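Side-chain contacts in type II restriction enzyme ngomi (Neisseria gonorrhoeae, PDB 1FIU), which recognises the double-stranded DNA sequence 5'-GCCGGC-3' and, as a magnesium-dependent homotetramer, cleaves it after the first G: residues L4-Q7 and E8-F12; S74-V77 and Q78-E82; L159-E162 and N163-T166. One frame throughout, in Å; residues are numbered along the deposited sequence.

Interaction 1. Residues L4-Q7 and E8-F12; sequences LFTQ and ERRIF
Leu-4 O and Glu-8 N, 2.8 Å apart, open the i to i+4 hydrogen bonding of helix 4-18, an alpha helix at the N-terminus of the chain. The same bond repeats from Arg-9 N to Phe-5 O, Arg-10 N to Thr-6 O and Ile-11 N to Gln-7 O, all three at 3.0 Å.

A water extends this pattern weakly on one side: it lies 3.3 Å from Thr-6 O, to which it donates, and accepts from Arg-10 NE at the edge of the guanidinium. The buried Arg-9 sends its guanidinium out of this contact, to salt bridges with Glu-248 and Asp-276, while Gln-7 NE2 turns back to the backbone of Gln-2.

Among the side chains, Thr-6 and Arg-10 run alongside each other in the same direction. The threonine methyl sits opposite the backbone N (chi1 -61° for OG1), which brings CG2 to 3.6 Å from Arg-10 NE. Phe-5 packs on Ala-80 of helix 62-81 and on Val-160 of the second subunit, another copy of this protein, while Thr-6 and Arg-9 pack on Ile-164 of that subunit. One residue further along, the carbonyl oxygen of Gln-7 lies 3.2 Å from Ile-11 CG1.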
loop_
_atom_site.group_PDB
_atom_site.type_symbol
_atom_site.label_atom_id
_atom_site.label_comp_id
_atom_site.label_asym_id
_atom_site.label_seq_id
_atom_site.Cartn_x
_atom_site.Cartn_y
_atom_site.Cartn_z
ATOM N N LEU I 4 -25.001 -23.624 -21.871
ATOM C CA LEU I 4 -24.020 -22.996 -22.741
ATOM C C LEU I 4 -22.659 -22.711 -22.128
ATOM O O LEU I 4 -21.670 -22.757 -22.841
ATOM C CB LEU I 4 -24.575 -21.715 -23.369
ATOM C CG LEU I 4 -25.778 -21.917 -24.288
ATOM C CD1 LEU I 4 -26.095 -20.593 -24.979
ATOM C CD2 LEU I 4 -25.485 -23.005 -25.322
ATOM N N PHE I 5 -22.601 -22.402 -20.835
ATOM C CA PHE I 5 -21.296 -22.144 -20.236
ATOM C C PHE I 5 -20.487 -23.441 -20.156
ATOM O O PHE I 5 -19.256 -23.405 -20.198
ATOM C CB PHE I 5 -21.441 -21.476 -18.872
ATOM C CG PHE I 5 -21.687 -19.971 -18.954
ATOM C CD1 PHE I 5 -21.812 -19.209 -17.801
ATOM C CD2 PHE I 5 -21.785 -19.333 -20.188
ATOM C CE1 PHE I 5 -22.036 -17.822 -17.880
ATOM C CE2 PHE I 5 -22.002 -17.959 -20.276
ATOM C CZ PHE I 5 -22.125 -17.209 -19.124
ATOM N N THR I 6 -21.180 -24.583 -20.070
ATOM C CA THR I 6 -20.477 -25.864 -20.037
ATOM C C THR I 6 -19.941 -26.113 -21.449
ATOM O O THR I 6 -18.790 -26.543 -21.627
ATOM C CB THR I 6 -21.425 -27.008 -19.598
ATOM O OG1 THR I 6 -21.909 -26.727 -18.279
ATOM C CG2 THR I 6 -20.693 -28.363 -19.578
ATOM N N GLN I 7 -20.754 -25.803 -22.457
ATOM C CA GLN I 7 -20.338 -25.972 -23.839
ATOM C C GLN I 7 -19.134 -25.070 -24.142
ATOM O O GLN I 7 -18.173 -25.486 -24.795
ATOM C CB GLN I 7 -21.500 -25.648 -24.779
ATOM C CG GLN I 7 -22.665 -26.609 -24.618
ATOM C CD GLN I 7 -23.761 -26.393 -25.630
ATOM O OE1 GLN I 7 -23.494 -26.180 -26.816
ATOM N NE2 GLN I 7 -25.010 -26.464 -25.173
ATOM N N GLU I 8 -19.179 -23.834 -23.651
ATOM C CA GLU I 8 -18.073 -22.902 -23.882
ATOM C C GLU I 8 -16.790 -23.384 -23.200
ATOM O O GLU I 8 -15.704 -23.214 -23.731
ATOM C CB GLU I 8 -18.419 -21.515 -23.347
ATOM C CG GLU I 8 -19.437 -20.759 -24.177
ATOM C CD GLU I 8 -18.921 -20.397 -25.558
ATOM O OE1 GLU I 8 -17.704 -20.139 -25.700
ATOM O OE2 GLU I 8 -19.743 -20.353 -26.500
ATOM N N ARG I 9 -16.929 -23.954 -22.006
ATOM C CA ARG I 9 -15.774 -24.459 -21.263
ATOM C C ARG I 9 -15.136 -25.609 -22.041
ATOM O O ARG I 9 -13.909 -25.715 -22.112
ATOM C CB ARG I 9 -16.215 -24.933 -19.869
ATOM C CG ARG I 9 -15.074 -25.320 -18.923
ATOM C CD ARG I 9 -15.642 -25.815 -17.618
ATOM N NE ARG I 9 -14.641 -26.058 -16.586
ATOM C CZ ARG I 9 -14.051 -27.233 -16.363
ATOM N NH1 ARG I 9 -14.355 -28.293 -17.105
ATOM N NH2 ARG I 9 -13.170 -27.348 -15.381
ATOM N N ARG I 10 -15.965 -26.453 -22.647
ATOM C CA ARG I 10 -15.423 -27.566 -23.432
ATOM C C ARG I 10 -14.730 -27.063 -24.688
ATOM O O ARG I 10 -13.698 -27.583 -25.089
ATOM C CB ARG I 10 -16.547 -28.558 -23.775
ATOM C CG ARG I 10 -17.120 -29.168 -22.511
ATOM C CD ARG I 10 -18.190 -30.232 -22.737
ATOM N NE ARG I 10 -18.704 -30.708 -21.451
ATOM C CZ ARG I 10 -19.473 -31.781 -21.299
ATOM N NH1 ARG I 10 -19.823 -32.507 -22.354
ATOM N NH2 ARG I 10 -19.895 -32.130 -20.088
ATOM N N ILE I 11 -15.284 -26.027 -25.306
ATOM C CA ILE I 11 -14.680 -25.449 -26.490
ATOM C C ILE I 11 -13.307 -24.879 -26.132
ATOM O O ILE I 11 -12.358 -24.982 -26.902
ATOM C CB ILE I 11 -15.598 -24.339 -27.072
ATOM C CG1 ILE I 11 -16.842 -24.988 -27.701
ATOM C CG2 ILE I 11 -14.842 -23.488 -28.080
ATOM C CD1 ILE I 11 -17.926 -23.994 -28.102
ATOM N N PHE I 12 -13.218 -24.260 -24.958
ATOM C CA PHE I 12 -11.972 -23.685 -24.457
ATOM C C PHE I 12 -10.911 -24.812 -24.347
ATOM O O PHE I 12 -9.793 -24.685 -24.840
ATOM C CB PHE I 12 -12.295 -23.030 -23.100
ATOM C CG PHE I 12 -11.100 -22.712 -22.239
ATOM C CD1 PHE I 12 -10.284 -21.614 -22.505
ATOM C CD2 PHE I 12 -10.848 -23.472 -21.104
ATOM C CE1 PHE I 12 -9.227 -21.272 -21.651
ATOM C CE2 PHE I 12 -9.787 -23.139 -20.231
ATOM C CZ PHE I 12 -8.986 -22.037 -20.515
HETATM O O HOH W 1 -17.357 -28.515 -19.372
#

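Interaction 2. Residues S74-V77 and Q78-E82; sequences SEFV and QSAFE
Glu-75 and Gln-78 are joined through a water towards the C-terminal part of helix 62-81, an alpha helix packed between helix 4-18, strand 92-96 and the C-terminal helix 280-283. Ser-74 brings this helix within about 7 Å, side chain to side chain, of the magnesium ligand Cys-186.

The water donates to Glu-75 O at 2.9 Å and also to the amide oxygen Gln-78 OE1. Glu-75 O thus takes two donors, since Ser-79 N binds it as well, at 3.0 Å. Gln-78 reaches the water with CG opposite its backbone N (chi1 -174°) and an extended chain beyond. The Glu-75 carboxylate is engaged in a salt bridge to Lys-15.

The other backbone bonds follow the same i to i+4 pattern: Gln-78 N to Ser-74 O at 2.9 Å, Ala-80 N to Phe-76 O, and Phe-81 N to Val-77 O.

Apolar contact within the segments is modest. The methyl of Ala-80 approaches the Phe-76 ring obliquely, CB lying 4.3 Å from CZ. That ring also meets Phe-12, with the planes at about 50°, and Pro-281 touches both Phe-76 and Ala-80. Val-77 packs on Val-94 and Leu-280, while Phe-81 meets Trp-92 edge-to-face. Phe-81 CB comes to 3.1 Å from the carbonyl oxygen of Val-77.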
loop_
_atom_site.group_PDB
_atom_site.type_symbol
_atom_site.label_atom_id
_atom_site.label_comp_id
_atom_site.label_asym_id
_atom_site.label_seq_id
_atom_site.Cartn_x
_atom_site.Cartn_y
_atom_site.Cartn_z
ATOM N N SER I 74 -8.795 -15.328 -23.930
ATOM C CA SER I 74 -9.506 -14.147 -24.421
ATOM C C SER I 74 -10.781 -14.515 -25.172
ATOM O O SER I 74 -11.846 -13.902 -24.971
ATOM C CB SER I 74 -8.603 -13.351 -25.351
ATOM O OG SER I 74 -9.189 -12.093 -25.637
ATOM N N GLU I 75 -10.674 -15.513 -26.046
ATOM C CA GLU I 75 -11.818 -15.952 -26.835
ATOM C C GLU I 75 -12.926 -16.523 -25.963
ATOM O O GLU I 75 -14.094 -16.272 -26.212
ATOM C CB GLU I 75 -11.366 -16.979 -27.882
ATOM C CG GLU I 75 -10.431 -16.365 -28.886
ATOM C CD GLU I 75 -9.919 -17.351 -29.908
ATOM O OE1 GLU I 75 -10.114 -18.574 -29.725
ATOM O OE2 GLU I 75 -9.309 -16.892 -30.898
ATOM N N PHE I 76 -12.552 -17.289 -24.939
ATOM C CA PHE I 76 -13.526 -17.861 -24.030
ATOM C C PHE I 76 -14.245 -16.742 -23.280
ATOM O O PHE I 76 -15.465 -16.774 -23.142
ATOM C CB PHE I 76 -12.844 -18.786 -23.009
ATOM C CG PHE I 76 -13.731 -19.174 -21.875
ATOM C CD1 PHE I 76 -14.716 -20.154 -22.033
ATOM C CD2 PHE I 76 -13.646 -18.495 -20.662
ATOM C CE1 PHE I 76 -15.608 -20.441 -20.991
ATOM C CE2 PHE I 76 -14.524 -18.766 -19.628
ATOM C CZ PHE I 76 -15.507 -19.735 -19.782
ATOM N N VAL I 77 -13.483 -15.764 -22.782
ATOM C CA VAL I 77 -14.092 -14.672 -22.034
ATOM C C VAL I 77 -15.032 -13.866 -22.923
ATOM O O VAL I 77 -16.172 -13.576 -22.543
ATOM C CB VAL I 77 -13.020 -13.749 -21.396
ATOM C CG1 VAL I 77 -13.678 -12.450 -20.859
ATOM C CG2 VAL I 77 -12.344 -14.487 -20.230
ATOM N N GLN I 78 -14.565 -13.538 -24.116
ATOM C CA GLN I 78 -15.383 -12.775 -25.051
ATOM C C GLN I 78 -16.708 -13.478 -25.347
ATOM O O GLN I 78 -17.787 -12.892 -25.234
ATOM C CB GLN I 78 -14.610 -12.573 -26.345
ATOM C CG GLN I 78 -15.293 -11.658 -27.355
ATOM C CD GLN I 78 -14.499 -11.561 -28.652
ATOM O OE1 GLN I 78 -14.212 -12.577 -29.291
ATOM N NE2 GLN I 78 -14.137 -10.342 -29.044
ATOM N N SER I 79 -16.629 -14.763 -25.679
ATOM C CA SER I 79 -17.821 -15.519 -26.022
ATOM C C SER I 79 -18.808 -15.716 -24.876
ATOM O O SER I 79 -20.022 -15.573 -25.056
ATOM C CB SER I 79 -17.395 -16.878 -26.607
ATOM O OG SER I 79 -18.492 -17.502 -27.247
ATOM N N ALA I 80 -18.318 -16.059 -23.689
ATOM C CA ALA I 80 -19.218 -16.281 -22.569
ATOM C C ALA I 80 -19.808 -14.974 -21.999
ATOM O O ALA I 80 -20.999 -14.903 -21.685
ATOM C CB ALA I 80 -18.491 -17.074 -21.455
ATOM N N PHE I 81 -18.977 -13.931 -21.894
ATOM C CA PHE I 81 -19.448 -12.668 -21.338
ATOM C C PHE I 81 -20.510 -12.023 -22.215
ATOM O O PHE I 81 -21.427 -11.342 -21.716
ATOM C CB PHE I 81 -18.255 -11.711 -21.138
ATOM C CG PHE I 81 -18.596 -10.488 -20.327
ATOM C CD1 PHE I 81 -19.093 -10.602 -19.033
ATOM C CD2 PHE I 81 -18.403 -9.217 -20.865
ATOM C CE1 PHE I 81 -19.397 -9.466 -18.275
ATOM C CE2 PHE I 81 -18.699 -8.081 -20.118
ATOM C CZ PHE I 81 -19.196 -8.200 -18.825
ATOM N N GLU I 82 -20.388 -12.252 -23.516
ATOM C CA GLU I 82 -21.347 -11.721 -24.481
ATOM C C GLU I 82 -22.771 -12.189 -24.163
ATOM O O GLU I 82 -23.742 -11.487 -24.471
ATOM C CB GLU I 82 -20.960 -12.149 -25.898
ATOM C CG GLU I 82 -21.865 -11.569 -26.975
ATOM C CD GLU I 82 -21.396 -11.902 -28.386
ATOM O OE1 GLU I 82 -20.535 -12.800 -28.545
ATOM O OE2 GLU I 82 -21.899 -11.269 -29.343
HETATM O O HOH W 2 -14.759 -15.339 -28.827
#

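Interaction 3. Residues L159-E162 and N163-T166; sequences LVDE and NIAT
Asp-161 OD1 takes the backbone N-H of Asn-163 at 3.0 Å, the one direct hydrogen bond between 159-162 and 163-166. The donor meets the oxygen from above the carboxylate plane, 55° out of it. The aspartate can fold back like this because its CG lies between the backbone N and the carbonyl carbon (chi1 69°). Its other oxygen, OD2, accepts from a water at 2.6 Å; the water is also placed at Asn-163 ND2, at a doubtfully short distance.

Beneath this polar side, Ile-164 crosses Val-160 at about a right angle: its CG2 methyl lies 3.9 Å from Val-160 CB and 3.6 Å from Asp-161 OD1. The same methyl covers Asp-161 N, a buried amide with no partner in the model. Ala-165 CB adds to the cluster, 4.2 Å from Val-160 CG1. On the exposed flank Glu-162 and Asn-163 run side by side, their carboxylate and amide planes 51° apart, and Thr-166 CG2 closes on Glu-162 O at 3.5 Å.

Further out, Asn-154 OD1 accepts from the backbone N-H groups of Leu-159 and Val-160, and the Arg-171 guanidinium binds Asp-161 O and Ala-165 O. In the second subunit, Ser-278 binds Ala-165 N, and Met-1 packs on Asp-161 and Asn-163. The whole is an Asx turn built on a type I beta turn, Asp-161 to Ile-164, set in a loop at a subunit interface.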
loop_
_atom_site.group_PDB
_atom_site.type_symbol
_atom_site.label_atom_id
_atom_site.label_comp_id
_atom_site.label_asym_id
_atom_site.label_seq_id
_atom_site.Cartn_x
_atom_site.Cartn_y
_atom_site.Cartn_z
ATOM N N LEU I 159 -33.541 11.852 -18.056
ATOM C CA LEU I 159 -32.661 11.948 -16.883
ATOM C C LEU I 159 -31.595 13.038 -16.945
ATOM O O LEU I 159 -31.327 13.697 -15.940
ATOM C CB LEU I 159 -31.968 10.600 -16.632
ATOM C CG LEU I 159 -32.832 9.343 -16.475
ATOM C CD1 LEU I 159 -31.924 8.144 -16.123
ATOM C CD2 LEU I 159 -33.885 9.558 -15.390
ATOM N N VAL I 160 -30.971 13.219 -18.103
ATOM C CA VAL I 160 -29.918 14.218 -18.230
ATOM C C VAL I 160 -29.955 15.049 -19.526
ATOM O O VAL I 160 -30.520 14.631 -20.543
ATOM C CB VAL I 160 -28.490 13.561 -18.187
ATOM C CG1 VAL I 160 -28.309 12.743 -16.881
ATOM C CG2 VAL I 160 -28.271 12.654 -19.438
ATOM N N ASP I 161 -29.378 16.248 -19.435
ATOM C CA ASP I 161 -29.176 17.100 -20.609
ATOM C C ASP I 161 -27.721 17.566 -20.503
ATOM O O ASP I 161 -26.968 17.012 -19.700
ATOM C CB ASP I 161 -30.194 18.258 -20.698
ATOM C CG ASP I 161 -30.031 19.315 -19.630
ATOM O OD1 ASP I 161 -29.132 19.255 -18.756
ATOM O OD2 ASP I 161 -30.861 20.247 -19.680
ATOM N N GLU I 162 -27.297 18.560 -21.285
ATOM C CA GLU I 162 -25.894 18.987 -21.256
ATOM C C GLU I 162 -25.425 19.811 -20.056
ATOM O O GLU I 162 -24.235 20.120 -19.951
ATOM C CB GLU I 162 -25.558 19.794 -22.527
ATOM C CG GLU I 162 -26.163 21.199 -22.540
ATOM C CD GLU I 162 -27.585 21.265 -23.089
ATOM O OE1 GLU I 162 -28.272 20.217 -23.224
ATOM O OE2 GLU I 162 -28.029 22.397 -23.384
ATOM N N ASN I 163 -26.342 20.151 -19.156
ATOM C CA ASN I 163 -25.997 20.967 -18.000
ATOM C C ASN I 163 -26.049 20.271 -16.642
ATOM O O ASN I 163 -25.987 20.943 -15.617
ATOM C CB ASN I 163 -26.907 22.194 -17.951
ATOM C CG ASN I 163 -26.782 23.047 -19.192
ATOM O OD1 ASN I 163 -25.683 23.373 -19.614
ATOM N ND2 ASN I 163 -27.910 23.411 -19.774
ATOM N N ILE I 164 -26.163 18.947 -16.639
ATOM C CA ILE I 164 -26.224 18.173 -15.384
ATOM C C ILE I 164 -25.378 16.911 -15.569
ATOM O O ILE I 164 -25.272 16.418 -16.683
ATOM C CB ILE I 164 -27.690 17.798 -15.059
ATOM C CG1 ILE I 164 -27.798 17.148 -13.672
ATOM C CG2 ILE I 164 -28.263 16.875 -16.134
ATOM C CD1 ILE I 164 -27.716 18.138 -12.507
ATOM N N ALA I 165 -24.763 16.400 -14.489
ATOM C CA ALA I 165 -23.940 15.180 -14.574
ATOM C C ALA I 165 -22.946 15.294 -15.717
ATOM O O ALA I 165 -22.728 14.344 -16.502
ATOM C CB ALA I 165 -24.847 13.947 -14.777
ATOM N N THR I 166 -22.310 16.461 -15.776
ATOM C CA THR I 166 -21.395 16.773 -16.863
ATOM C C THR I 166 -20.030 16.125 -16.855
ATOM O O THR I 166 -19.313 16.187 -17.868
ATOM C CB THR I 166 -21.221 18.304 -17.003
ATOM O OG1 THR I 166 -20.535 18.818 -15.861
ATOM C CG2 THR I 166 -22.576 18.983 -17.099
HETATM O O HOH W 3 -30.297 22.821 -19.873
#

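How the interactions relate
Interactions 1, 2 and 3 follow one another along the chain. The first two are neighbours, with centres about 10 Å apart: helix 4-18 lies against helix 62-81, where Glu-8 OE2 and Ser-79 OG form a probable hydrogen bond at 3.2 Å. Interaction 3 stands well apart in the loop between helix 150-153 and strand 179-187, its centre about 42 Å from that of interaction 1 and 34 Å from that of interaction 2. Within the chain interactions 1 and 3 do not touch; between subunits they meet: the 159-166 loop of one subunit packs against the start of helix 4-18 of another, so they are matching halves of one interface.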